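Local structure of 4-oxalmesaconate hydratase (Pseudomonas putida, 5CGZ) at residues L111-K116 and Y121-A126; A156-Q161 and C165-D170; E79-G84 and L95-D100. The protein catalyses the zinc-dependent hydration of oxalomesaconate enol to 4-carboxy-4-hydroxy-2-oxoadipate, the third step of gallate degradation. All coordinates share one frame; numbering follows the deposited sequence. Where two conformers were deposited one is given.

Contact 1: L111-K116 and Y121-A126. With ZN (zinc ion), chain C.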
loop_
_atom_site.group_PDB
_atom_site.type_symbol
_atom_site.label_atom_id
_atom_site.label_comp_id
_atom_site.label_asym_id
_atom_site.label_seq_id
_atom_site.Cartn_x
_atom_site.Cartn_y
_atom_site.Cartn_z
ATOM N N LEU A 111 -9.429 -17.240 15.289
ATOM C CA LEU A 111 -8.857 -15.957 15.699
ATOM C C LEU A 111 -7.370 -16.131 15.987
ATOM O O LEU A 111 -6.975 -17.083 16.669
ATOM C CB LEU A 111 -9.565 -15.415 16.944
ATOM C CG LEU A 111 -11.090 -15.377 16.944
ATOM C CD1 LEU A 111 -11.588 -14.677 18.193
ATOM C CD2 LEU A 111 -11.589 -14.669 15.696
ATOM N N SER A 112 -6.538 -15.235 15.464
ATOM C CA SER A 112 -5.122 -15.251 15.820
ATOM C C SER A 112 -4.534 -13.845 15.661
ATOM O O SER A 112 -5.287 -12.867 15.586
ATOM C CB SER A 112 -4.357 -16.287 14.982
ATOM O OG SER A 112 -3.088 -16.569 15.561
ATOM N N HIS A 113 -3.204 -13.747 15.603
ATOM C CA HIS A 113 -2.508 -12.447 15.632
ATOM C C HIS A 113 -2.404 -11.760 14.268
ATOM O O HIS A 113 -2.590 -12.390 13.233
ATOM C CB HIS A 113 -1.087 -12.617 16.190
ATOM C CG HIS A 113 -1.038 -13.133 17.593
ATOM N ND1 HIS A 113 -0.901 -12.302 18.690
ATOM C CD2 HIS A 113 -1.080 -14.390 18.088
ATOM C CE1 HIS A 113 -0.873 -13.025 19.791
ATOM N NE2 HIS A 113 -0.978 -14.302 19.454
ATOM N N SER A 114 -2.067 -10.473 14.272
ATOM C CA SER A 114 -1.804 -9.754 13.027
ATOM C C SER A 114 -0.577 -10.341 12.340
ATOM O O SER A 114 0.301 -10.904 13.002
ATOM C CB SER A 114 -1.596 -8.252 13.298
ATOM O OG SER A 114 -0.460 -8.030 14.126
ATOM N N LEU A 115 -0.499 -10.196 11.020
ATOM C CA LEU A 115 0.604 -10.782 10.250
ATOM C C LEU A 115 1.863 -9.919 10.272
ATOM O O LEU A 115 2.921 -10.356 9.845
ATOM C CB LEU A 115 0.171 -11.043 8.801
ATOM C CG LEU A 115 -0.393 -12.462 8.606
ATOM C CD1 LEU A 115 -0.652 -12.788 7.155
ATOM C CD2 LEU A 115 0.563 -13.498 9.214
ATOM N N LYS A 116 1.747 -8.691 10.766
ATOM C CA LYS A 116 2.922 -7.872 11.024
ATOM C C LYS A 116 2.895 -7.427 12.475
ATOM O O LYS A 116 1.826 -7.172 13.035
ATOM C CB LYS A 116 2.981 -6.657 10.095
ATOM C CG LYS A 116 3.105 -7.024 8.623
ATOM C CD LYS A 116 3.369 -5.787 7.769
ATOM C CE LYS A 116 3.579 -6.142 6.296
ATOM N NZ LYS A 116 4.065 -4.970 5.500
ATOM N N TYR A 121 8.038 -10.791 17.218
ATOM C CA TYR A 121 8.144 -11.706 16.083
ATOM C C TYR A 121 7.317 -12.981 16.278
ATOM O O TYR A 121 6.900 -13.610 15.304
ATOM C CB TYR A 121 9.620 -12.059 15.823
ATOM C CG TYR A 121 10.275 -11.118 14.833
ATOM C CD1 TYR A 121 10.378 -9.759 15.102
ATOM C CD2 TYR A 121 10.774 -11.586 13.624
ATOM C CE1 TYR A 121 10.957 -8.889 14.190
ATOM C CE2 TYR A 121 11.361 -10.725 12.710
ATOM C CZ TYR A 121 11.447 -9.381 12.997
ATOM O OH TYR A 121 12.017 -8.525 12.083
ATOM N N ASP A 122 7.070 -13.365 17.528
ATOM C CA ASP A 122 6.292 -14.576 17.786
ATOM C C ASP A 122 4.842 -14.450 17.289
ATOM O O ASP A 122 4.201 -15.443 16.929
ATOM C CB ASP A 122 6.275 -14.904 19.282
ATOM C CG ASP A 122 7.648 -15.260 19.836
ATOM O OD1 ASP A 122 8.639 -15.340 19.072
ATOM O OD2 ASP A 122 7.728 -15.470 21.061
ATOM N N HIS A 123 4.312 -13.234 17.287
ATOM C CA HIS A 123 2.888 -13.062 17.003
ATOM C C HIS A 123 2.524 -13.430 15.565
ATOM O O HIS A 123 1.641 -14.261 15.363
ATOM C CB HIS A 123 2.457 -11.634 17.334
ATOM C CG HIS A 123 2.358 -11.379 18.803
ATOM N ND1 HIS A 123 2.225 -10.115 19.341
ATOM C CD2 HIS A 123 2.367 -12.232 19.856
ATOM C CE1 HIS A 123 2.160 -10.201 20.655
ATOM N NE2 HIS A 123 2.245 -11.478 20.996
ATOM N N PRO A 124 3.210 -12.841 14.561
ATOM C CA PRO A 124 2.901 -13.257 13.182
ATOM C C PRO A 124 3.186 -14.743 12.929
ATOM O O PRO A 124 2.483 -15.369 12.135
ATOM C CB PRO A 124 3.823 -12.368 12.322
ATOM C CG PRO A 124 4.116 -11.172 13.189
ATOM C CD PRO A 124 4.184 -11.731 14.595
ATOM N N LEU A 125 4.200 -15.304 13.582
ATOM C CA LEU A 125 4.474 -16.726 13.397
ATOM C C LEU A 125 3.245 -17.551 13.788
ATOM O O LEU A 125 2.861 -18.479 13.083
ATOM C CB LEU A 125 5.689 -17.167 14.208
ATOM C CG LEU A 125 5.951 -18.680 14.196
ATOM C CD1 LEU A 125 6.107 -19.208 12.769
ATOM C CD2 LEU A 125 7.189 -19.001 15.027
ATOM N N ALA A 126 2.624 -17.191 14.907
ATOM C CA ALA A 126 1.411 -17.868 15.361
ATOM C C ALA A 126 0.317 -17.812 14.296
ATOM O O ALA A 126 -0.359 -18.815 14.032
ATOM C CB ALA A 126 0.908 -17.249 16.669
HETATM ZN ZN ZN C . 2.050 -12.373 22.962
HETATM O O HOH W 1 1.688 -10.232 24.186
#

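Contact 2: A156-Q161 and C165-D170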
loop_
_atom_site.group_PDB
_atom_site.type_symbol
_atom_site.label_atom_id
_atom_site.label_comp_id
_atom_site.label_asym_id
_atom_site.label_seq_id
_atom_site.Cartn_x
_atom_site.Cartn_y
_atom_site.Cartn_z
ATOM N N ALA A 156 -7.567 -11.613 12.395
ATOM C CA ALA A 156 -6.525 -11.154 13.303
ATOM C C ALA A 156 -7.171 -10.275 14.358
ATOM O O ALA A 156 -7.832 -9.285 14.017
ATOM C CB ALA A 156 -5.439 -10.393 12.553
ATOM N N PHE A 157 -7.016 -10.641 15.633
ATOM C CA PHE A 157 -7.522 -9.782 16.699
ATOM C C PHE A 157 -6.524 -8.632 16.927
ATOM O O PHE A 157 -5.464 -8.583 16.285
ATOM C CB PHE A 157 -7.807 -10.573 17.998
ATOM C CG PHE A 157 -6.756 -11.595 18.365
ATOM C CD1 PHE A 157 -5.405 -11.267 18.385
ATOM C CD2 PHE A 157 -7.135 -12.888 18.739
ATOM C CE1 PHE A 157 -4.442 -12.222 18.749
ATOM C CE2 PHE A 157 -6.191 -13.834 19.103
ATOM C CZ PHE A 157 -4.841 -13.506 19.106
ATOM N N GLU A 158 -6.872 -7.699 17.811
ATOM C CA GLU A 158 -6.169 -6.416 17.881
ATOM C C GLU A 158 -4.785 -6.502 18.530
ATOM O O GLU A 158 -4.650 -6.955 19.664
ATOM C CB GLU A 158 -7.014 -5.386 18.633
ATOM C CG GLU A 158 -6.332 -3.999 18.692
ATOM C CD GLU A 158 -7.289 -2.866 19.052
ATOM O OE1 GLU A 158 -8.527 -3.075 19.041
ATOM O OE2 GLU A 158 -6.799 -1.758 19.340
ATOM N N PRO A 159 -3.742 -6.064 17.807
ATOM C CA PRO A 159 -2.418 -6.011 18.449
ATOM C C PRO A 159 -2.286 -4.790 19.354
ATOM O O PRO A 159 -3.121 -3.873 19.310
ATOM C CB PRO A 159 -1.445 -5.949 17.271
ATOM C CG PRO A 159 -2.236 -5.471 16.110
ATOM C CD PRO A 159 -3.699 -5.730 16.376
ATOM N N HIS A 160 -1.254 -4.792 20.187
ATOM C CA HIS A 160 -1.063 -3.739 21.174
ATOM C C HIS A 160 -0.931 -2.373 20.502
ATOM O O HIS A 160 -1.487 -1.374 20.982
ATOM C CB HIS A 160 0.171 -4.033 22.029
ATOM C CG HIS A 160 0.255 -3.204 23.270
ATOM N ND1 HIS A 160 -0.646 -3.324 24.307
ATOM C CD2 HIS A 160 1.133 -2.239 23.645
ATOM C CE1 HIS A 160 -0.322 -2.482 25.271
ATOM N NE2 HIS A 160 0.753 -1.810 24.894
ATOM N N GLN A 161 -0.211 -2.338 19.384
ATOM C CA GLN A 161 -0.031 -1.097 18.626
ATOM C C GLN A 161 -0.526 -1.278 17.191
ATOM O O GLN A 161 0.253 -1.574 16.271
ATOM C CB GLN A 161 1.435 -0.669 18.671
ATOM C CG GLN A 161 1.843 -0.307 20.092
ATOM C CD GLN A 161 3.248 0.250 20.200
ATOM O OE1 GLN A 161 3.538 1.359 19.734
ATOM N NE2 GLN A 161 4.127 -0.515 20.835
ATOM N N CYS A 165 1.365 -1.981 13.381
ATOM C CA CYS A 165 1.243 -3.316 12.795
ATOM C C CYS A 165 0.529 -3.307 11.448
ATOM O O CYS A 165 0.318 -4.363 10.858
ATOM C CB CYS A 165 0.505 -4.254 13.753
ATOM S SG CYS A 165 1.389 -4.538 15.299
ATOM N N GLU A 166 0.143 -2.123 10.974
ATOM C CA GLU A 166 -0.627 -1.992 9.732
ATOM C C GLU A 166 -1.909 -2.830 9.773
ATOM O O GLU A 166 -2.322 -3.445 8.791
ATOM C CB GLU A 166 0.241 -2.371 8.532
ATOM C CG GLU A 166 1.431 -1.418 8.354
ATOM C CD GLU A 166 2.489 -1.946 7.394
ATOM O OE1 GLU A 166 2.122 -2.478 6.329
ATOM O OE2 GLU A 166 3.692 -1.835 7.716
ATOM N N TRP A 167 -2.548 -2.817 10.930
ATOM C CA TRP A 167 -3.753 -3.587 11.169
ATOM C C TRP A 167 -4.945 -2.636 11.164
ATOM O O TRP A 167 -4.883 -1.546 11.736
ATOM C CB TRP A 167 -3.615 -4.326 12.503
ATOM C CG TRP A 167 -4.804 -5.103 13.001
ATOM C CD1 TRP A 167 -5.043 -6.445 12.824
ATOM C CD2 TRP A 167 -5.880 -4.610 13.817
ATOM N NE1 TRP A 167 -6.201 -6.806 13.474
ATOM C CE2 TRP A 167 -6.734 -5.706 14.085
ATOM C CE3 TRP A 167 -6.199 -3.358 14.345
ATOM C CZ2 TRP A 167 -7.890 -5.577 14.858
ATOM C CZ3 TRP A 167 -7.350 -3.235 15.116
ATOM C CH2 TRP A 167 -8.181 -4.337 15.363
ATOM N N ARG A 168 -6.016 -3.034 10.494
ATOM C CA ARG A 168 -7.235 -2.241 10.459
ATOM C C ARG A 168 -8.422 -3.138 10.791
ATOM O O ARG A 168 -8.594 -4.176 10.171
ATOM C CB ARG A 168 -7.440 -1.594 9.075
ATOM C CG ARG A 168 -8.786 -0.850 8.956
ATOM C CD ARG A 168 -9.039 -0.278 7.556
ATOM N NE ARG A 168 -9.448 -1.297 6.586
ATOM C CZ ARG A 168 -10.707 -1.699 6.367
ATOM N NH1 ARG A 168 -10.940 -2.627 5.442
ATOM N NH2 ARG A 168 -11.736 -1.192 7.058
ATOM N N PRO A 169 -9.252 -2.742 11.759
ATOM C CA PRO A 169 -10.413 -3.612 11.996
ATOM C C PRO A 169 -11.454 -3.408 10.903
ATOM O O PRO A 169 -11.919 -2.289 10.749
ATOM C CB PRO A 169 -10.934 -3.146 13.362
ATOM C CG PRO A 169 -10.525 -1.683 13.443
ATOM C CD PRO A 169 -9.243 -1.542 12.621
ATOM N N ASP A 170 -11.782 -4.443 10.133
ATOM C CA ASP A 170 -12.868 -4.337 9.157
ATOM C C ASP A 170 -14.144 -4.939 9.758
ATOM O O ASP A 170 -15.216 -4.920 9.145
ATOM C CB ASP A 170 -12.504 -5.032 7.834
ATOM C CG ASP A 170 -12.127 -6.508 8.021
ATOM O OD1 ASP A 170 -12.842 -7.243 8.728
ATOM O OD2 ASP A 170 -11.109 -6.939 7.463
#

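Contact 3: E79-G84 and L95-D100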
loop_
_atom_site.group_PDB
_atom_site.type_symbol
_atom_site.label_atom_id
_atom_site.label_comp_id
_atom_site.label_asym_id
_atom_site.label_seq_id
_atom_site.Cartn_x
_atom_site.Cartn_y
_atom_site.Cartn_z
ATOM N N GLU A 79 -5.531 -25.780 25.354
ATOM C CA GLU A 79 -4.401 -26.700 25.389
ATOM C C GLU A 79 -3.115 -25.928 25.146
ATOM O O GLU A 79 -3.139 -24.817 24.602
ATOM C CB GLU A 79 -4.567 -27.829 24.367
ATOM C CG GLU A 79 -4.379 -27.418 22.926
ATOM C CD GLU A 79 -4.636 -28.563 21.959
ATOM O OE1 GLU A 79 -5.715 -28.588 21.322
ATOM O OE2 GLU A 79 -3.757 -29.439 21.829
ATOM N N PHE A 80 -1.995 -26.522 25.550
ATOM C CA PHE A 80 -0.705 -25.842 25.537
ATOM C C PHE A 80 0.341 -26.626 24.745
ATOM O O PHE A 80 0.733 -27.710 25.159
ATOM C CB PHE A 80 -0.236 -25.622 26.981
ATOM C CG PHE A 80 -1.242 -24.897 27.828
ATOM C CD1 PHE A 80 -1.297 -23.510 27.827
ATOM C CD2 PHE A 80 -2.149 -25.600 28.607
ATOM C CE1 PHE A 80 -2.229 -22.835 28.595
ATOM C CE2 PHE A 80 -3.083 -24.931 29.380
ATOM C CZ PHE A 80 -3.123 -23.545 29.373
ATOM N N PHE A 81 0.787 -26.095 23.606
ATOM C CA PHE A 81 1.791 -26.800 22.813
ATOM C C PHE A 81 3.169 -26.712 23.458
ATOM O O PHE A 81 4.030 -27.545 23.186
ATOM C CB PHE A 81 1.880 -26.252 21.383
ATOM C CG PHE A 81 0.835 -26.788 20.448
ATOM C CD1 PHE A 81 -0.323 -27.379 20.933
ATOM C CD2 PHE A 81 1.015 -26.700 19.073
ATOM C CE1 PHE A 81 -1.287 -27.867 20.060
ATOM C CE2 PHE A 81 0.060 -27.183 18.199
ATOM C CZ PHE A 81 -1.098 -27.765 18.694
ATOM N N ASP A 82 3.383 -25.682 24.273
ATOM C CA ASP A 82 4.663 -25.470 24.949
ATOM C C ASP A 82 5.883 -25.544 24.023
ATOM O O ASP A 82 6.809 -26.321 24.279
ATOM C CB ASP A 82 4.819 -26.493 26.084
ATOM C CG ASP A 82 6.001 -26.184 27.003
ATOM O OD1 ASP A 82 6.407 -25.005 27.108
ATOM O OD2 ASP A 82 6.531 -27.126 27.621
ATOM N N ILE A 83 5.913 -24.735 22.962
ATOM C CA ILE A 83 7.052 -24.786 22.044
ATOM C C ILE A 83 8.096 -23.696 22.308
ATOM O O ILE A 83 9.121 -23.647 21.626
ATOM C CB ILE A 83 6.613 -24.686 20.562
ATOM C CG1 ILE A 83 5.974 -23.318 20.270
ATOM C CG2 ILE A 83 5.671 -25.846 20.196
ATOM C CD1 ILE A 83 5.577 -23.133 18.792
ATOM N N GLY A 84 7.845 -22.833 23.288
ATOM C CA GLY A 84 8.822 -21.820 23.671
ATOM C C GLY A 84 8.649 -20.475 22.979
ATOM O O GLY A 84 8.330 -20.416 21.788
ATOM N N LEU A 95 3.298 -27.793 12.827
ATOM C CA LEU A 95 2.271 -27.572 11.814
ATOM C C LEU A 95 1.245 -28.702 11.788
ATOM O O LEU A 95 0.035 -28.454 11.795
ATOM C CB LEU A 95 2.928 -27.412 10.440
ATOM C CG LEU A 95 1.969 -27.133 9.287
ATOM C CD1 LEU A 95 1.337 -25.756 9.440
ATOM C CD2 LEU A 95 2.699 -27.248 7.960
ATOM N N PHE A 96 1.721 -29.947 11.769
ATOM C CA PHE A 96 0.817 -31.102 11.756
ATOM C C PHE A 96 0.028 -31.225 13.075
ATOM O O PHE A 96 -1.153 -31.589 13.074
ATOM C CB PHE A 96 1.603 -32.387 11.470
ATOM C CG PHE A 96 2.169 -32.456 10.069
ATOM C CD1 PHE A 96 1.423 -32.024 8.977
ATOM C CD2 PHE A 96 3.447 -32.945 9.845
ATOM C CE1 PHE A 96 1.938 -32.092 7.696
ATOM C CE2 PHE A 96 3.970 -33.016 8.556
ATOM C CZ PHE A 96 3.216 -32.588 7.484
ATOM N N ARG A 97 0.680 -30.925 14.194
ATOM C CA ARG A 97 0.008 -30.862 15.497
ATOM C C ARG A 97 -1.208 -29.942 15.401
ATOM O O ARG A 97 -2.312 -30.286 15.819
ATOM C CB ARG A 97 0.958 -30.348 16.596
ATOM C CG ARG A 97 1.780 -31.411 17.348
ATOM C CD ARG A 97 1.659 -31.254 18.890
ATOM N NE ARG A 97 2.680 -30.390 19.485
ATOM C CZ ARG A 97 2.715 -30.017 20.769
ATOM N NH1 ARG A 97 3.695 -29.237 21.189
ATOM N NH2 ARG A 97 1.779 -30.412 21.636
ATOM N N LEU A 98 -0.989 -28.749 14.850
ATOM C CA LEU A 98 -2.063 -27.767 14.741
ATOM C C LEU A 98 -3.116 -28.196 13.713
ATOM O O LEU A 98 -4.312 -28.003 13.930
ATOM C CB LEU A 98 -1.493 -26.385 14.385
ATOM C CG LEU A 98 -2.462 -25.206 14.526
ATOM C CD1 LEU A 98 -3.155 -25.232 15.897
ATOM C CD2 LEU A 98 -1.719 -23.878 14.333
ATOM N N ALA A 99 -2.684 -28.778 12.596
ATOM C CA ALA A 99 -3.637 -29.295 11.614
ATOM C C ALA A 99 -4.545 -30.353 12.239
ATOM O O ALA A 99 -5.731 -30.436 11.907
ATOM C CB ALA A 99 -2.916 -29.868 10.398
ATOM N N ASP A 100 -3.991 -31.161 13.142
ATOM C CA ASP A 100 -4.797 -32.166 13.836
ATOM C C ASP A 100 -5.826 -31.513 14.764
ATOM O O ASP A 100 -6.938 -32.016 14.908
ATOM C CB ASP A 100 -3.902 -33.128 14.626
ATOM C CG ASP A 100 -3.028 -33.999 13.718
ATOM O OD1 ASP A 100 -3.328 -34.115 12.505
ATOM O OD2 ASP A 100 -2.040 -34.570 14.225
#

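Contact 1: L111-K116 and Y121-A126
The imidazoles of His-113 and His-123 lie on one another as an offset stack, centroids 4.2 Å apart and planes turned by only 11°. The closest approach within the stack is His-113 CE1 to His-123 CD2, at 3.3 Å. With CG beside its own backbone N and anti to the carbonyl carbon (chi1 -61°), His-113 lays its ring over that of His-123. The backbone separately sets His-113 CB 3.3 Å from His-123 O, and Ala-126 CB meets His-113 CD2 obliquely at 3.8 Å. Pro-124 continues the close packing: its CA makes a C-H...O contact with Ser-114 O at 3.5 Å, and Pro-124 CB lies 3.3 Å from Leu-115 O. This dense part belongs to the metal site of the PIG-L/MshB fold: the first turn of helix 122-138 carries a zinc ligand, and the loop after strand 110-112 lays His-113 on its ring. His-123 NE2 binds the zinc ion at 2.2 Å, His-10, Asp-13 and Glu-44 complete the protein ligands, and a water sits at 2.5 Å from the zinc ion. His-123 is held at both nitrogens, by the zinc ion at NE2 and by a hydrogen bond between ND1 and Asp-117 OD2; His-113 NE2 is hydrogen-bonded to Ala-9 N. Were His-113 replaced by alanine, the zinc-bound ring would probably lose its stacking partner and the amide of Ala-9 its acceptor. The loose side is formed by the exposed Leu-115 and Lys-116. Leu-115 brings its CD2 branch to the Pro-124 carbonyl, while Lys-116, whose backbone O accepts a hydrogen bond from Ser-114 OG within the loop, extends its side chain away to a salt bridge with Glu-166.

Contact 2: A156-Q161 and C165-D170
One face of the Trp-167 indole rests on Glu-158 and Pro-159, the opposite face has the backbone N of Pro-169 over its rim, and Ala-156 O sits at the edge. Pro-159 CD stands 3.6 Å above the centroid of the five-membered ring, and Glu-158 CA 3.9 Å from that of the six-membered ring, both as CH-pi contacts. The Glu-158 side chain then crosses the indole at about a right angle, CB 3.6 Å from Trp-167 CH2, before its carboxylate forms a salt bridge with Arg-206. With CG anti to the backbone N (chi1 175°), Trp-167 swings its ring across to strand 154-157, where NE1 donates a hydrogen bond to Ala-156 O at 3.0 Å; the acceptor lies in the indole plane, but the donor stands well above the carbonyl plane. The buried ring nitrogen is thereby satisfied. Nearer the turn, Cys-165 SG packs on Pro-159 CB at 3.7 Å, and Cys-165 N donates a hydrogen bond to Gln-161 O. Gln-161 OE1 is hydrogen-bonded to Asn-213 of a neighbouring subunit. Trp-167 thus packs the loop connecting strands 154-157 and 171-174 of the mixed sheet back onto the end of strand 154-157, beside a subunit interface of the hexamer.

Contact 3: E79-G84 and L95-D100
Strand 76-80 ends just before Phe-81, and the distance from Phe-81 CA to Arg-97 CA on helix 92-105 is 8.6 Å, a gap that side chains must fill. The guanidinium of Arg-97 does most of this, lying flat over one face of the Phe-81 ring with the two planes 15° apart. Arg-97 CZ is 4.1 Å from the centroid of the Phe-81 ring, a cation-pi contact displaced toward the CB side of the ring, and Arg-97 CB meets the far rim at Phe-81 CE2, 3.7 Å away. The two side chains therefore run antiparallel to each other. Bends at chi2 and chi3 fold the arginine over the ring, and Arg-97 NH1 donates a hydrogen bond to Phe-81 O (2.6 Å, 142° at the hydrogen) that is in the carbonyl plane and on a lone pair, but bent and 16° out of the guanidinium plane. Stack and hydrogen bond belong to one of two deposited conformers of Arg-97 and so may be only partly populated. Ile-83 adds its CG2 methyl at 4.0 Å from Arg-97 NH1. At the edge of the phenylalanine ring, Leu-98 N lies 3.8 Å from Phe-81 CE2, and Leu-98 CB packs against Phe-81 CE2 at 4.2 Å. Phe-81 also touches Val-35 of strand 31-36 and Val-101 of helix 92-105, and Leu-98 leans on Ala-133 of helix 122-138, placing the contact where strand 76-80, one of the two outermost strands of the sheet within the chain, meets its following helix.

From the N terminus, contact 3 comes first, closing the loop between strand 76-80 and helix 92-105. Contact 1 follows, closing the short connection from strand 110-112 into helix 122-138, and contact 2 then closes the turn between 156-161 and 165-170. The three are in series; none nests in or crosses another. All reach the same mixed sheet, with contact 3 at strand 76-80, one of its two outermost strands within the chain, and contacts 1 and 2 on the neighbouring strands 110-112 and 154-157. Contacts 1 and 2 touch through the edge-to-face rings of His-113 and Phe-157 and a probable backbone hydrogen bond between Ser-112 O and Phe-157 N, whereas contact 3 touches neither.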